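Local coordinates for protein phospholethanolamine N-methyltransferase 2 (Haemonchus contortus, PDB 4KRI) that probably methylates phosphomonomethylethanolamine on the way to phosphocholine, using S-adenosylmethionine as methyl donor in a nematode pathway of phosphocholine biosynthesis, at residues A[308-320]-A[421-433]. Sequence-based numbering, arbitrary orientation.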
loop_
_atom_site.group_PDB
_atom_site.type_symbol
_atom_site.label_atom_id
_atom_site.label_comp_id
_atom_site.label_asym_id
_atom_site.label_seq_id
_atom_site.Cartn_x
_atom_site.Cartn_y
_atom_site.Cartn_z
ATOM N N LEU A 308 2.963 8.072 -12.413
ATOM C CA LEU A 308 3.780 7.487 -11.353
ATOM C C LEU A 308 5.139 8.151 -11.290
ATOM O O LEU A 308 5.607 8.518 -10.210
ATOM C CB LEU A 308 3.970 5.990 -11.577
ATOM C CG LEU A 308 4.839 5.315 -10.516
ATOM C CD1 LEU A 308 4.139 5.279 -9.171
ATOM C CD2 LEU A 308 5.186 3.918 -10.979
ATOM N N PHE A 309 5.774 8.306 -12.449
ATOM C CA PHE A 309 7.102 8.920 -12.480
ATOM C C PHE A 309 7.091 10.375 -12.026
ATOM O O PHE A 309 8.028 10.815 -11.357
ATOM C CB PHE A 309 7.767 8.775 -13.865
ATOM C CG PHE A 309 8.447 7.436 -14.087
ATOM C CD1 PHE A 309 8.000 6.287 -13.447
ATOM C CD2 PHE A 309 9.544 7.339 -14.930
ATOM C CE1 PHE A 309 8.622 5.056 -13.660
ATOM C CE2 PHE A 309 10.172 6.114 -15.149
ATOM C CZ PHE A 309 9.716 4.974 -14.503
ATOM N N SER A 310 6.040 11.127 -12.364
ATOM C CA SER A 310 5.944 12.519 -11.900
ATOM C C SER A 310 5.746 12.583 -10.386
ATOM O O SER A 310 6.287 13.467 -9.715
ATOM C CB SER A 310 4.811 13.267 -12.603
ATOM O OG SER A 310 3.557 12.845 -12.102
ATOM N N ARG A 311 4.979 11.634 -9.845
ATOM C CA ARG A 311 4.787 11.559 -8.399
ATOM C C ARG A 311 6.077 11.187 -7.660
ATOM O O ARG A 311 6.379 11.732 -6.588
ATOM C CB ARG A 311 3.698 10.542 -8.059
ATOM C CG ARG A 311 2.316 10.911 -8.547
ATOM C CD ARG A 311 1.313 10.604 -7.444
ATOM N NE ARG A 311 -0.063 10.956 -7.784
ATOM C CZ ARG A 311 -0.474 12.188 -8.068
ATOM N NH1 ARG A 311 0.390 13.196 -8.079
ATOM N NH2 ARG A 311 -1.751 12.412 -8.355
ATOM N N ILE A 312 6.837 10.264 -8.231
ATOM C CA ILE A 312 8.139 9.900 -7.686
ATOM C C ILE A 312 9.093 11.089 -7.723
ATOM O O ILE A 312 9.770 11.386 -6.736
ATOM C CB ILE A 312 8.747 8.708 -8.465
ATOM C CG1 ILE A 312 7.989 7.425 -8.144
ATOM C CG2 ILE A 312 10.238 8.567 -8.183
ATOM C CD1 ILE A 312 8.381 6.254 -9.024
ATOM N N TYR A 313 9.157 11.769 -8.867
ATOM C CA TYR A 313 9.989 12.957 -8.993
ATOM C C TYR A 313 9.639 13.990 -7.924
ATOM O O TYR A 313 10.525 14.583 -7.296
ATOM C CB TYR A 313 9.812 13.545 -10.398
ATOM C CG TYR A 313 10.739 14.684 -10.723
ATOM C CD1 TYR A 313 11.916 14.459 -11.417
ATOM C CD2 TYR A 313 10.435 15.987 -10.351
ATOM C CE1 TYR A 313 12.772 15.514 -11.734
ATOM C CE2 TYR A 313 11.285 17.041 -10.660
ATOM C CZ TYR A 313 12.452 16.790 -11.350
ATOM O OH TYR A 313 13.304 17.830 -11.662
ATOM N N ARG A 314 8.344 14.204 -7.710
ATOM C CA ARG A 314 7.876 15.188 -6.732
ATOM C C ARG A 314 8.326 14.822 -5.306
ATOM O O ARG A 314 8.761 15.695 -4.537
ATOM C CB ARG A 314 6.345 15.264 -6.781
ATOM C CG ARG A 314 5.712 16.141 -5.717
ATOM C CD ARG A 314 4.195 16.191 -5.898
ATOM N NE ARG A 314 3.549 17.056 -4.914
ATOM C CZ ARG A 314 3.181 16.650 -3.702
ATOM N NH1 ARG A 314 3.401 15.390 -3.334
ATOM N NH2 ARG A 314 2.598 17.494 -2.859
ATOM N N ALA A 315 8.250 13.536 -4.979
ATOM C CA ALA A 315 8.523 13.079 -3.614
ATOM C C ALA A 315 10.014 13.046 -3.275
ATOM O O ALA A 315 10.385 13.121 -2.105
ATOM C CB ALA A 315 7.899 11.708 -3.383
ATOM N N LEU A 316 10.864 12.917 -4.295
ATOM C CA LEU A 316 12.314 12.884 -4.069
ATOM C C LEU A 316 12.856 14.248 -3.690
ATOM O O LEU A 316 12.403 15.272 -4.217
ATOM C CB LEU A 316 13.049 12.408 -5.329
ATOM C CG LEU A 316 13.071 10.917 -5.630
ATOM C CD1 LEU A 316 13.586 10.668 -7.050
ATOM C CD2 LEU A 316 13.970 10.221 -4.624
ATOM N N LYS A 317 13.835 14.262 -2.785
ATOM C CA LYS A 317 14.665 15.447 -2.565
ATOM C C LYS A 317 15.462 15.732 -3.836
ATOM O O LYS A 317 15.788 14.813 -4.578
ATOM C CB LYS A 317 15.632 15.188 -1.396
ATOM C CG LYS A 317 14.937 14.880 -0.086
ATOM C CD LYS A 317 15.867 14.227 0.961
ATOM C CE LYS A 317 17.063 15.101 1.291
ATOM N NZ LYS A 317 17.875 14.536 2.413
ATOM N N PRO A 318 15.766 17.008 -4.106
ATOM C CA PRO A 318 16.738 17.312 -5.164
ATOM C C PRO A 318 18.015 16.501 -4.925
ATOM O O PRO A 318 18.491 16.465 -3.775
ATOM C CB PRO A 318 17.024 18.801 -4.952
ATOM C CG PRO A 318 15.773 19.341 -4.298
ATOM C CD PRO A 318 15.276 18.217 -3.416
ATOM N N GLY A 319 18.524 15.837 -5.959
ATOM C CA GLY A 319 19.694 14.981 -5.829
ATOM C C GLY A 319 19.358 13.555 -5.415
ATOM O O GLY A 319 20.232 12.686 -5.390
ATOM N N GLY A 320 18.092 13.308 -5.093
ATOM C CA GLY A 320 17.650 11.977 -4.686
ATOM C C GLY A 320 17.613 10.987 -5.838
ATOM O O GLY A 320 17.654 11.372 -7.008
ATOM N N ASN A 421 9.616 -12.433 -25.113
ATOM C CA ASN A 421 8.395 -11.714 -24.782
ATOM C C ASN A 421 8.556 -11.087 -23.391
ATOM O O ASN A 421 8.356 -9.889 -23.205
ATOM C CB ASN A 421 7.191 -12.658 -24.766
ATOM C CG ASN A 421 6.807 -13.187 -26.157
ATOM O OD1 ASN A 421 5.767 -13.826 -26.297
ATOM N ND2 ASN A 421 7.629 -12.919 -27.175
ATOM N N HIS A 422 8.937 -11.921 -22.427
ATOM C CA HIS A 422 9.036 -11.529 -21.019
ATOM C C HIS A 422 10.458 -11.060 -20.727
ATOM O O HIS A 422 11.408 -11.815 -20.911
ATOM C CB HIS A 422 8.704 -12.752 -20.154
ATOM C CG HIS A 422 8.421 -12.442 -18.721
ATOM N ND1 HIS A 422 7.534 -13.175 -17.960
ATOM C CD2 HIS A 422 8.928 -11.492 -17.890
ATOM C CE1 HIS A 422 7.496 -12.688 -16.734
ATOM N NE2 HIS A 422 8.331 -11.669 -16.666
ATOM N N ASN A 423 10.609 -9.816 -20.276
ATOM C CA ASN A 423 11.916 -9.317 -19.872
ATOM C C ASN A 423 11.894 -8.861 -18.413
ATOM O O ASN A 423 10.828 -8.610 -17.842
ATOM C CB ASN A 423 12.359 -8.142 -20.763
ATOM C CG ASN A 423 12.962 -8.583 -22.088
ATOM O OD1 ASN A 423 12.818 -9.737 -22.507
ATOM N ND2 ASN A 423 13.636 -7.657 -22.762
ATOM N N TRP A 424 13.076 -8.747 -17.812
ATOM C CA TRP A 424 13.175 -8.263 -16.435
ATOM C C TRP A 424 14.083 -7.051 -16.485
ATOM O O TRP A 424 15.285 -7.183 -16.751
ATOM C CB TRP A 424 13.752 -9.336 -15.509
ATOM C CG TRP A 424 13.672 -8.956 -14.040
ATOM C CD1 TRP A 424 12.639 -8.312 -13.420
ATOM C CD2 TRP A 424 14.677 -9.164 -13.031
ATOM N NE1 TRP A 424 12.930 -8.131 -12.082
ATOM C CE2 TRP A 424 14.180 -8.638 -11.825
ATOM C CE3 TRP A 424 15.952 -9.750 -13.037
ATOM C CZ2 TRP A 424 14.908 -8.681 -10.627
ATOM C CZ3 TRP A 424 16.676 -9.797 -11.848
ATOM C CH2 TRP A 424 16.151 -9.260 -10.661
ATOM N N ASN A 425 13.505 -5.870 -16.265
ATOM C CA ASN A 425 14.196 -4.612 -16.530
ATOM C C ASN A 425 14.591 -3.830 -15.280
ATOM O O ASN A 425 13.898 -3.882 -14.268
ATOM C CB ASN A 425 13.330 -3.722 -17.422
ATOM C CG ASN A 425 13.223 -4.251 -18.840
ATOM O OD1 ASN A 425 14.107 -4.969 -19.312
ATOM N ND2 ASN A 425 12.151 -3.879 -19.533
ATOM N N PHE A 426 15.697 -3.095 -15.391
ATOM C CA PHE A 426 16.235 -2.249 -14.329
ATOM C C PHE A 426 16.231 -0.794 -14.808
ATOM O O PHE A 426 16.578 -0.507 -15.957
ATOM C CB PHE A 426 17.672 -2.690 -14.032
ATOM C CG PHE A 426 18.424 -1.776 -13.092
ATOM C CD1 PHE A 426 18.450 -2.044 -11.737
ATOM C CD2 PHE A 426 19.135 -0.681 -13.571
ATOM C CE1 PHE A 426 19.142 -1.217 -10.864
ATOM C CE2 PHE A 426 19.829 0.150 -12.713
ATOM C CZ PHE A 426 19.834 -0.118 -11.354
ATOM N N PHE A 427 15.828 0.119 -13.938
ATOM C CA PHE A 427 15.866 1.545 -14.233
ATOM C C PHE A 427 16.343 2.289 -12.989
ATOM O O PHE A 427 15.883 2.015 -11.883
ATOM C CB PHE A 427 14.475 2.041 -14.647
ATOM C CG PHE A 427 14.274 3.520 -14.463
ATOM C CD1 PHE A 427 14.880 4.437 -15.317
ATOM C CD2 PHE A 427 13.459 3.991 -13.449
ATOM C CE1 PHE A 427 14.693 5.806 -15.136
ATOM C CE2 PHE A 427 13.271 5.358 -13.257
ATOM C CZ PHE A 427 13.884 6.264 -14.106
ATOM N N ALA A 428 17.286 3.209 -13.163
ATOM C CA ALA A 428 17.658 4.114 -12.072
ATOM C C ALA A 428 17.870 5.510 -12.632
ATOM O O ALA A 428 18.193 5.656 -13.807
ATOM C CB ALA A 428 18.915 3.626 -11.369
ATOM N N ALA A 429 17.680 6.535 -11.804
ATOM C CA ALA A 429 17.901 7.914 -12.230
ATOM C C ALA A 429 17.913 8.823 -11.021
ATOM O O ALA A 429 17.559 8.408 -9.906
ATOM C CB ALA A 429 16.822 8.361 -13.215
ATOM N N VAL A 430 18.329 10.061 -11.241
ATOM C CA VAL A 430 18.417 11.028 -10.154
ATOM C C VAL A 430 17.618 12.304 -10.455
ATOM O O VAL A 430 17.451 12.693 -11.621
ATOM C CB VAL A 430 19.899 11.342 -9.771
ATOM C CG1 VAL A 430 20.727 10.078 -9.733
ATOM C CG2 VAL A 430 20.516 12.281 -10.743
ATOM N N LYS A 431 17.109 12.930 -9.400
ATOM C CA LYS A 431 16.432 14.214 -9.523
ATOM C C LYS A 431 17.505 15.286 -9.492
ATOM O O LYS A 431 18.374 15.250 -8.636
ATOM C CB LYS A 431 15.467 14.416 -8.353
ATOM C CG LYS A 431 14.740 15.762 -8.373
ATOM C CD LYS A 431 13.591 15.760 -7.361
ATOM C CE LYS A 431 12.879 17.105 -7.304
ATOM N NZ LYS A 431 11.706 16.980 -6.372
ATOM N N PRO A 432 17.469 16.230 -10.449
ATOM C CA PRO A 432 18.570 17.195 -10.524
ATOM C C PRO A 432 18.777 18.011 -9.268
ATOM O O PRO A 432 17.787 18.256 -8.560
ATOM C CB PRO A 432 18.167 18.127 -11.690
ATOM C CG PRO A 432 16.847 17.597 -12.229
ATOM C CD PRO A 432 16.675 16.202 -11.689
ATOM N N GLN A 433 20.058 18.323 -9.014
ATOM C CA GLN A 433 20.604 19.287 -8.029
ATOM C C GLN A 433 21.355 18.730 -6.801
ATOM O O GLN A 433 21.685 19.484 -5.882
ATOM C CB GLN A 433 19.582 20.342 -7.620
ATOM C CG GLN A 433 19.194 21.263 -8.753
ATOM C CD GLN A 433 17.901 21.976 -8.465
ATOM O OE1 GLN A 433 17.497 22.097 -7.304
ATOM N NE2 GLN A 433 17.230 22.438 -9.515
ATOM O OXT GLN A 433 21.675 17.547 -6.687
#
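Lys431 reaches from the C-terminal tail to the end of helix 305-315, where its ammonium group is gripped by two backbone carbonyls: NZ lies 2.8 Å from Tyr313 O and 2.8 Å from Leu316 O. With CG anti to the backbone N (chi1 178°) and the chain extended beyond it, the lysine spans the distance to one carbonyl in the last turn of the helix and one just past its end, whose partial negative charges probably steady the ammonium. Asn288 OD1 accepts a third hydrogen bond from NZ, so the charged end of this buried side chain is well satisfied.

Backbone bonds fix the base of the same residue. Lys431 N donates to Gly320 O (2.9 Å) in a nearly straight bond, while Gly319 N, within the type II turn 317-320, donates a bent hydrogen bond to Lys431 O (2.7 Å) from above the carbonyl plane. Val430 CA adds a CA-H...O contact to Gly320 O.

Side-chain packing runs along the helix. Lys431 crosses Tyr313 at about a right angle and lays CG over one ring face in a CH-pi contact, 4.1 Å from the centroid, while Pro432 CD packs 4.0 Å from Tyr313 CE1. One helical turn earlier, the rings of Phe309 and Phe427 approach from opposite directions, nearly parallel (16°) but slid apart, with centroids 5.2 Å from each other.

The contact joins strand 422-430 of the Rossmann-like methyltransferase fold and the tail after it to helix 305-315 and to the turn that leads into strand 320-329. Strand 422-430 runs antiparallel between strands 320-329 and 367-371, and helix 352-362 borders the aromatic pair through Thr362 and Ala359.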